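Local coordinates for Thiol:disulfide interchange protein dsbC (Haemophilus influenzae, PDB 1T3B) that probably shuffles and transfers disulfide bonds in periplasmic proteins, acting as a homodimeric isomerase of the thioredoxin family, at residues 75-80 with 164-169; 137-142 with 146-151. All coordinates share one frame; numbering follows the deposited sequence.

In the fold
The two contacts illustrate how helices are fastened to a thioredoxin-type sheet, on one side of the chain's centre and with their own centres about 11 Å apart. In chain order, segment 75-80 leads into edge strand 79-81, helices 131-141 and 145-153 supply contact 2, and helix 166-177 returns to complete contact 1, so contact 2 falls wholly between the two halves of contact 1. Glu137 joins them: its OE2 probably accepts a hydrogen bond from Ile166 N (2.7 Å) at the start of helix 166-177, while Glu77 O packs against Trp140 CD1. The three helices thus form one connected helical part packed on strands 79-81, 116-122 and 88-94 of the sheet.

Contact 1 (75-80 with 164-169); sequences KDEMIV and PNIVKK
Lys169 NZ meets Glu77 OE2 at 3.2 Å, a hydrogen-bonded salt bridge that ties the first turn of helix 166-177 to the short 3-10 turn preceding strand 79-81. The ammonium comes in on the syn lone pair of OE2, the side of the other oxygen, so OE1 is also near, 3.6 Å from Lys169 NZ. The two side chains cross at about a right angle. Lys169 leaves the helix with CG anti to its own N (chi1 179°) and then bends at chi3 (63°), which carries the ammonium to the carboxylate; Glu77 reaches across with its chain extended beyond CG. OE1 has other neighbours. It receives a weak hydrogen bond from His170 NE2, and the model places it 3.0 Å from the methyl branch Ile166 CG2, the two side chains crossing at a slant. Tyr74, on the linking chain just before this segment, packs against Lys169. The joint therefore lies where the peptide running from the N-terminal domain enters the edge of the thioredoxin-like sheet. Because the carboxylate takes an ammonium on one oxygen and, weakly, an imidazole nitrogen on the other, the attachment is probably mainly electrostatic, and at this partly exposed surface solvent is likely to weaken the ion pair.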
loop_
_atom_site.group_PDB
_atom_site.type_symbol
_atom_site.label_atom_id
_atom_site.label_comp_id
_atom_site.label_asym_id
_atom_site.label_seq_id
_atom_site.Cartn_x
_atom_site.Cartn_y
_atom_site.Cartn_z
ATOM N N LYS A 75 5.236 -9.067 -27.813
ATOM C CA LYS A 75 5.981 -8.725 -29.010
ATOM C C LYS A 75 5.236 -8.941 -30.340
ATOM O O LYS A 75 5.184 -8.040 -31.170
ATOM C CB LYS A 75 7.297 -9.518 -28.982
ATOM C CG LYS A 75 8.113 -9.530 -30.260
ATOM C CD LYS A 75 9.334 -10.446 -30.107
ATOM C CE LYS A 75 10.021 -10.681 -31.448
ATOM N NZ LYS A 75 11.200 -11.574 -31.318
ATOM N N ASP A 76 4.647 -10.118 -30.536
ATOM C CA ASP A 76 3.937 -10.424 -31.784
ATOM C C ASP A 76 2.554 -9.800 -31.933
ATOM O O ASP A 76 1.770 -10.215 -32.786
ATOM C CB ASP A 76 3.806 -11.942 -31.967
ATOM C CG ASP A 76 5.151 -12.645 -31.995
ATOM O OD1 ASP A 76 6.104 -12.087 -32.584
ATOM O OD2 ASP A 76 5.253 -13.757 -31.440
ATOM N N GLU A 77 2.256 -8.811 -31.098
ATOM C CA GLU A 77 0.968 -8.124 -31.127
ATOM C C GLU A 77 1.237 -6.646 -31.310
ATOM O O GLU A 77 0.349 -5.857 -31.646
ATOM C CB GLU A 77 0.214 -8.379 -29.823
ATOM C CG GLU A 77 -0.394 -9.763 -29.761
ATOM C CD GLU A 77 -0.966 -10.108 -28.407
ATOM O OE1 GLU A 77 -1.665 -9.264 -27.820
ATOM O OE2 GLU A 77 -0.725 -11.234 -27.932
ATOM N N MET A 78 2.497 -6.297 -31.093
ATOM C CA MET A 78 2.963 -4.934 -31.226
ATOM C C MET A 78 3.093 -4.587 -32.692
ATOM O O MET A 78 3.424 -5.440 -33.502
ATOM C CB MET A 78 4.315 -4.787 -30.532
ATOM C CG MET A 78 4.215 -4.907 -29.028
ATOM S SD MET A 78 5.806 -5.096 -28.229
ATOM C CE MET A 78 5.319 -6.016 -26.822
ATOM N N ILE A 79 2.811 -3.333 -33.028
ATOM C CA ILE A 79 2.925 -2.868 -34.395
ATOM C C ILE A 79 4.278 -2.172 -34.489
ATOM O O ILE A 79 4.399 -0.998 -34.188
ATOM C CB ILE A 79 1.778 -1.916 -34.734
ATOM C CG1 ILE A 79 0.444 -2.634 -34.484
ATOM C CG2 ILE A 79 1.900 -1.466 -36.182
ATOM C CD1 ILE A 79 -0.778 -1.959 -35.071
ATOM N N VAL A 80 5.292 -2.922 -34.912
ATOM C CA VAL A 80 6.666 -2.435 -34.989
ATOM C C VAL A 80 7.089 -1.610 -36.199
ATOM O O VAL A 80 6.651 -1.845 -37.315
ATOM C CB VAL A 80 7.654 -3.616 -34.871
ATOM C CG1 VAL A 80 9.040 -3.117 -34.528
ATOM C CG2 VAL A 80 7.160 -4.595 -33.843
ATOM N N PRO A 164 -13.262 -5.468 -28.784
ATOM C CA PRO A 164 -12.087 -5.309 -27.934
ATOM C C PRO A 164 -11.681 -6.624 -27.287
ATOM O O PRO A 164 -12.517 -7.337 -26.735
ATOM C CB PRO A 164 -12.550 -4.272 -26.932
ATOM C CG PRO A 164 -13.403 -3.387 -27.783
ATOM C CD PRO A 164 -14.228 -4.387 -28.535
ATOM N N ASN A 165 -10.391 -6.937 -27.373
ATOM C CA ASN A 165 -9.849 -8.166 -26.820
ATOM C C ASN A 165 -8.355 -8.037 -26.600
ATOM O O ASN A 165 -7.884 -8.078 -25.467
ATOM C CB ASN A 165 -10.124 -9.331 -27.767
ATOM C CG ASN A 165 -9.532 -10.650 -27.269
ATOM O OD1 ASN A 165 -9.579 -11.671 -27.963
ATOM N ND2 ASN A 165 -8.971 -10.633 -26.062
ATOM N N ILE A 166 -7.604 -7.897 -27.682
ATOM C CA ILE A 166 -6.157 -7.754 -27.575
ATOM C C ILE A 166 -5.854 -6.344 -27.120
ATOM O O ILE A 166 -4.879 -6.100 -26.412
ATOM C CB ILE A 166 -5.463 -8.007 -28.935
ATOM C CG1 ILE A 166 -5.607 -9.476 -29.324
ATOM C CG2 ILE A 166 -3.991 -7.633 -28.866
ATOM C CD1 ILE A 166 -4.970 -9.818 -30.656
ATOM N N VAL A 167 -6.690 -5.408 -27.554
ATOM C CA VAL A 167 -6.510 -4.024 -27.166
ATOM C C VAL A 167 -6.796 -3.965 -25.677
ATOM O O VAL A 167 -6.192 -3.181 -24.942
ATOM C CB VAL A 167 -7.461 -3.083 -27.940
ATOM C CG1 VAL A 167 -6.917 -2.840 -29.333
ATOM C CG2 VAL A 167 -8.838 -3.691 -28.027
ATOM N N LYS A 168 -7.700 -4.829 -25.235
ATOM C CA LYS A 168 -8.057 -4.903 -23.829
ATOM C C LYS A 168 -6.861 -5.409 -23.038
ATOM O O LYS A 168 -6.498 -4.832 -22.014
ATOM C CB LYS A 168 -9.253 -5.832 -23.650
ATOM C CG LYS A 168 -9.902 -5.796 -22.280
ATOM C CD LYS A 168 -11.217 -6.583 -22.289
ATOM C CE LYS A 168 -11.752 -6.765 -20.888
ATOM N NZ LYS A 168 -10.743 -7.418 -19.996
ATOM N N LYS A 169 -6.234 -6.474 -23.522
ATOM C CA LYS A 169 -5.074 -7.016 -22.830
ATOM C C LYS A 169 -3.962 -5.970 -22.780
ATOM O O LYS A 169 -3.256 -5.854 -21.786
ATOM C CB LYS A 169 -4.586 -8.295 -23.515
ATOM C CG LYS A 169 -3.354 -8.920 -22.865
ATOM C CD LYS A 169 -3.100 -10.322 -23.390
ATOM C CE LYS A 169 -2.790 -10.335 -24.883
ATOM N NZ LYS A 169 -2.706 -11.733 -25.412
#

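Contact 2 (137-142 with 146-151); sequences EAIWTA and VFALNE
Ile139 CG2 presses into the backbone of the facing helix, lying 3.6 Å from Leu149 N and 3.8 Å from Ala148 CB. With CG1 beside the Ile139 N (chi1 -63°), CG2 stands anti to that nitrogen, and this branch, not the longer arm, makes the close approach. Leu149 CB flanks the same methyl at 3.8 Å. The small side chain of Ala148 probably helps the short axes come within 8.2 Å. Helices 131-141 and 145-153 form a helical hairpin with a very short connection, their directions 143° apart, in the helical part attached to the thioredoxin-like sheet, as in other DsbC-type proteins. On the sheet side the fit slackens. Leu149 CD1 approaches the Trp140 ring obliquely, 4.5 Å from CZ3, and both side chains rest on Tyr120 and Met94 of the sheet. Toward the turn, Ala142 CB meets Ala148 CB at 3.8 Å, and these two alanines remain partly exposed. Solvent lies on the far side of helix 145-153, where the exposed Phe147 ring takes no part in the interface and has one face overlain near its rim by Glu151 CG. On the other helix, Thr141 OG1 bonds back to Glu137 O at 2.7 Å, the hydroxyl sitting above the carbonyl plane.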
loop_
_atom_site.group_PDB
_atom_site.type_symbol
_atom_site.label_atom_id
_atom_site.label_comp_id
_atom_site.label_asym_id
_atom_site.label_seq_id
_atom_site.Cartn_x
_atom_site.Cartn_y
_atom_site.Cartn_z
ATOM N N GLU A 137 -9.092 -2.496 -32.373
ATOM C CA GLU A 137 -9.007 -3.946 -32.299
ATOM C C GLU A 137 -8.799 -4.401 -33.736
ATOM O O GLU A 137 -7.933 -5.219 -34.034
ATOM C CB GLU A 137 -10.302 -4.528 -31.747
ATOM C CG GLU A 137 -10.111 -5.396 -30.531
ATOM C CD GLU A 137 -9.358 -6.666 -30.830
ATOM O OE1 GLU A 137 -9.712 -7.324 -31.823
ATOM O OE2 GLU A 137 -8.430 -7.021 -30.072
ATOM N N ALA A 138 -9.596 -3.831 -34.627
ATOM C CA ALA A 138 -9.508 -4.156 -36.031
ATOM C C ALA A 138 -8.088 -3.909 -36.500
ATOM O O ALA A 138 -7.469 -4.780 -37.104
ATOM C CB ALA A 138 -10.472 -3.303 -36.823
ATOM N N ILE A 139 -7.565 -2.725 -36.210
ATOM C CA ILE A 139 -6.221 -2.372 -36.635
ATOM C C ILE A 139 -5.131 -3.284 -36.113
ATOM O O ILE A 139 -4.252 -3.680 -36.861
ATOM C CB ILE A 139 -5.855 -0.932 -36.214
ATOM C CG1 ILE A 139 -6.771 0.067 -36.905
ATOM C CG2 ILE A 139 -4.421 -0.634 -36.573
ATOM C CD1 ILE A 139 -6.610 1.481 -36.394
ATOM N N TRP A 140 -5.190 -3.613 -34.830
ATOM C CA TRP A 140 -4.171 -4.442 -34.200
ATOM C C TRP A 140 -4.169 -5.910 -34.596
ATOM O O TRP A 140 -3.162 -6.602 -34.420
ATOM C CB TRP A 140 -4.281 -4.312 -32.678
ATOM C CG TRP A 140 -3.199 -3.473 -32.078
ATOM C CD1 TRP A 140 -2.024 -3.912 -31.522
ATOM C CD2 TRP A 140 -3.143 -2.047 -32.061
ATOM N NE1 TRP A 140 -1.240 -2.841 -31.171
ATOM C CE2 TRP A 140 -1.903 -1.685 -31.492
ATOM C CE3 TRP A 140 -4.015 -1.042 -32.477
ATOM C CZ2 TRP A 140 -1.519 -0.359 -31.331
ATOM C CZ3 TRP A 140 -3.643 0.264 -32.320
ATOM C CH2 TRP A 140 -2.403 0.600 -31.754
ATOM N N THR A 141 -5.297 -6.378 -35.133
ATOM C CA THR A 141 -5.454 -7.774 -35.551
ATOM C C THR A 141 -5.569 -7.946 -37.064
ATOM O O THR A 141 -5.739 -9.064 -37.557
ATOM C CB THR A 141 -6.702 -8.407 -34.915
ATOM O OG1 THR A 141 -7.851 -7.627 -35.258
ATOM C CG2 THR A 141 -6.563 -8.473 -33.405
ATOM N N ALA A 142 -5.472 -6.838 -37.792
ATOM C CA ALA A 142 -5.575 -6.838 -39.247
ATOM C C ALA A 142 -4.568 -7.785 -39.907
ATOM O O ALA A 142 -3.823 -8.463 -39.209
ATOM C CB ALA A 142 -5.381 -5.426 -39.754
ATOM N N VAL A 146 0.680 -2.547 -39.727
ATOM C CA VAL A 146 1.389 -1.333 -40.097
ATOM C C VAL A 146 0.590 -0.541 -41.117
ATOM O O VAL A 146 0.487 0.676 -41.025
ATOM C CB VAL A 146 2.770 -1.659 -40.670
ATOM C CG1 VAL A 146 3.416 -0.418 -41.219
ATOM C CG2 VAL A 146 3.634 -2.240 -39.587
ATOM N N PHE A 147 0.017 -1.235 -42.089
ATOM C CA PHE A 147 -0.771 -0.572 -43.110
ATOM C C PHE A 147 -2.038 -0.064 -42.473
ATOM O O PHE A 147 -2.424 1.081 -42.673
ATOM C CB PHE A 147 -1.125 -1.542 -44.242
ATOM C CG PHE A 147 -1.849 -0.902 -45.389
ATOM C CD1 PHE A 147 -1.142 -0.366 -46.460
ATOM C CD2 PHE A 147 -3.239 -0.828 -45.394
ATOM C CE1 PHE A 147 -1.811 0.232 -47.524
ATOM C CE2 PHE A 147 -3.922 -0.232 -46.447
ATOM C CZ PHE A 147 -3.211 0.299 -47.515
ATOM N N ALA A 148 -2.684 -0.928 -41.702
ATOM C CA ALA A 148 -3.925 -0.575 -41.034
ATOM C C ALA A 148 -3.755 0.655 -40.165
ATOM O O ALA A 148 -4.580 1.567 -40.209
ATOM C CB ALA A 148 -4.405 -1.730 -40.196
ATOM N N LEU A 149 -2.677 0.666 -39.384
ATOM C CA LEU A 149 -2.371 1.772 -38.490
ATOM C C LEU A 149 -1.926 3.001 -39.256
ATOM O O LEU A 149 -2.379 4.105 -38.965
ATOM C CB LEU A 149 -1.277 1.384 -37.480
ATOM C CG LEU A 149 -0.845 2.500 -36.508
ATOM C CD1 LEU A 149 -2.045 2.844 -35.636
ATOM C CD2 LEU A 149 0.358 2.080 -35.650
ATOM N N ASN A 150 -1.033 2.818 -40.223
ATOM C CA ASN A 150 -0.573 3.958 -40.997
ATOM C C ASN A 150 -1.774 4.687 -41.575
ATOM O O ASN A 150 -1.827 5.921 -41.557
ATOM C CB ASN A 150 0.384 3.530 -42.112
ATOM C CG ASN A 150 1.772 3.190 -41.594
ATOM O OD1 ASN A 150 2.194 3.656 -40.536
ATOM N ND2 ASN A 150 2.498 2.389 -42.350
ATOM N N GLU A 151 -2.752 3.919 -42.052
ATOM C CA GLU A 151 -3.968 4.484 -42.629
ATOM C C GLU A 151 -4.904 5.117 -41.608
ATOM O O GLU A 151 -5.520 6.140 -41.875
ATOM C CB GLU A 151 -4.700 3.419 -43.432
ATOM C CG GLU A 151 -4.015 3.130 -44.761
ATOM C CD GLU A 151 -4.105 4.302 -45.731
ATOM O OE1 GLU A 151 -5.222 4.594 -46.209
ATOM O OE2 GLU A 151 -3.062 4.934 -46.013
#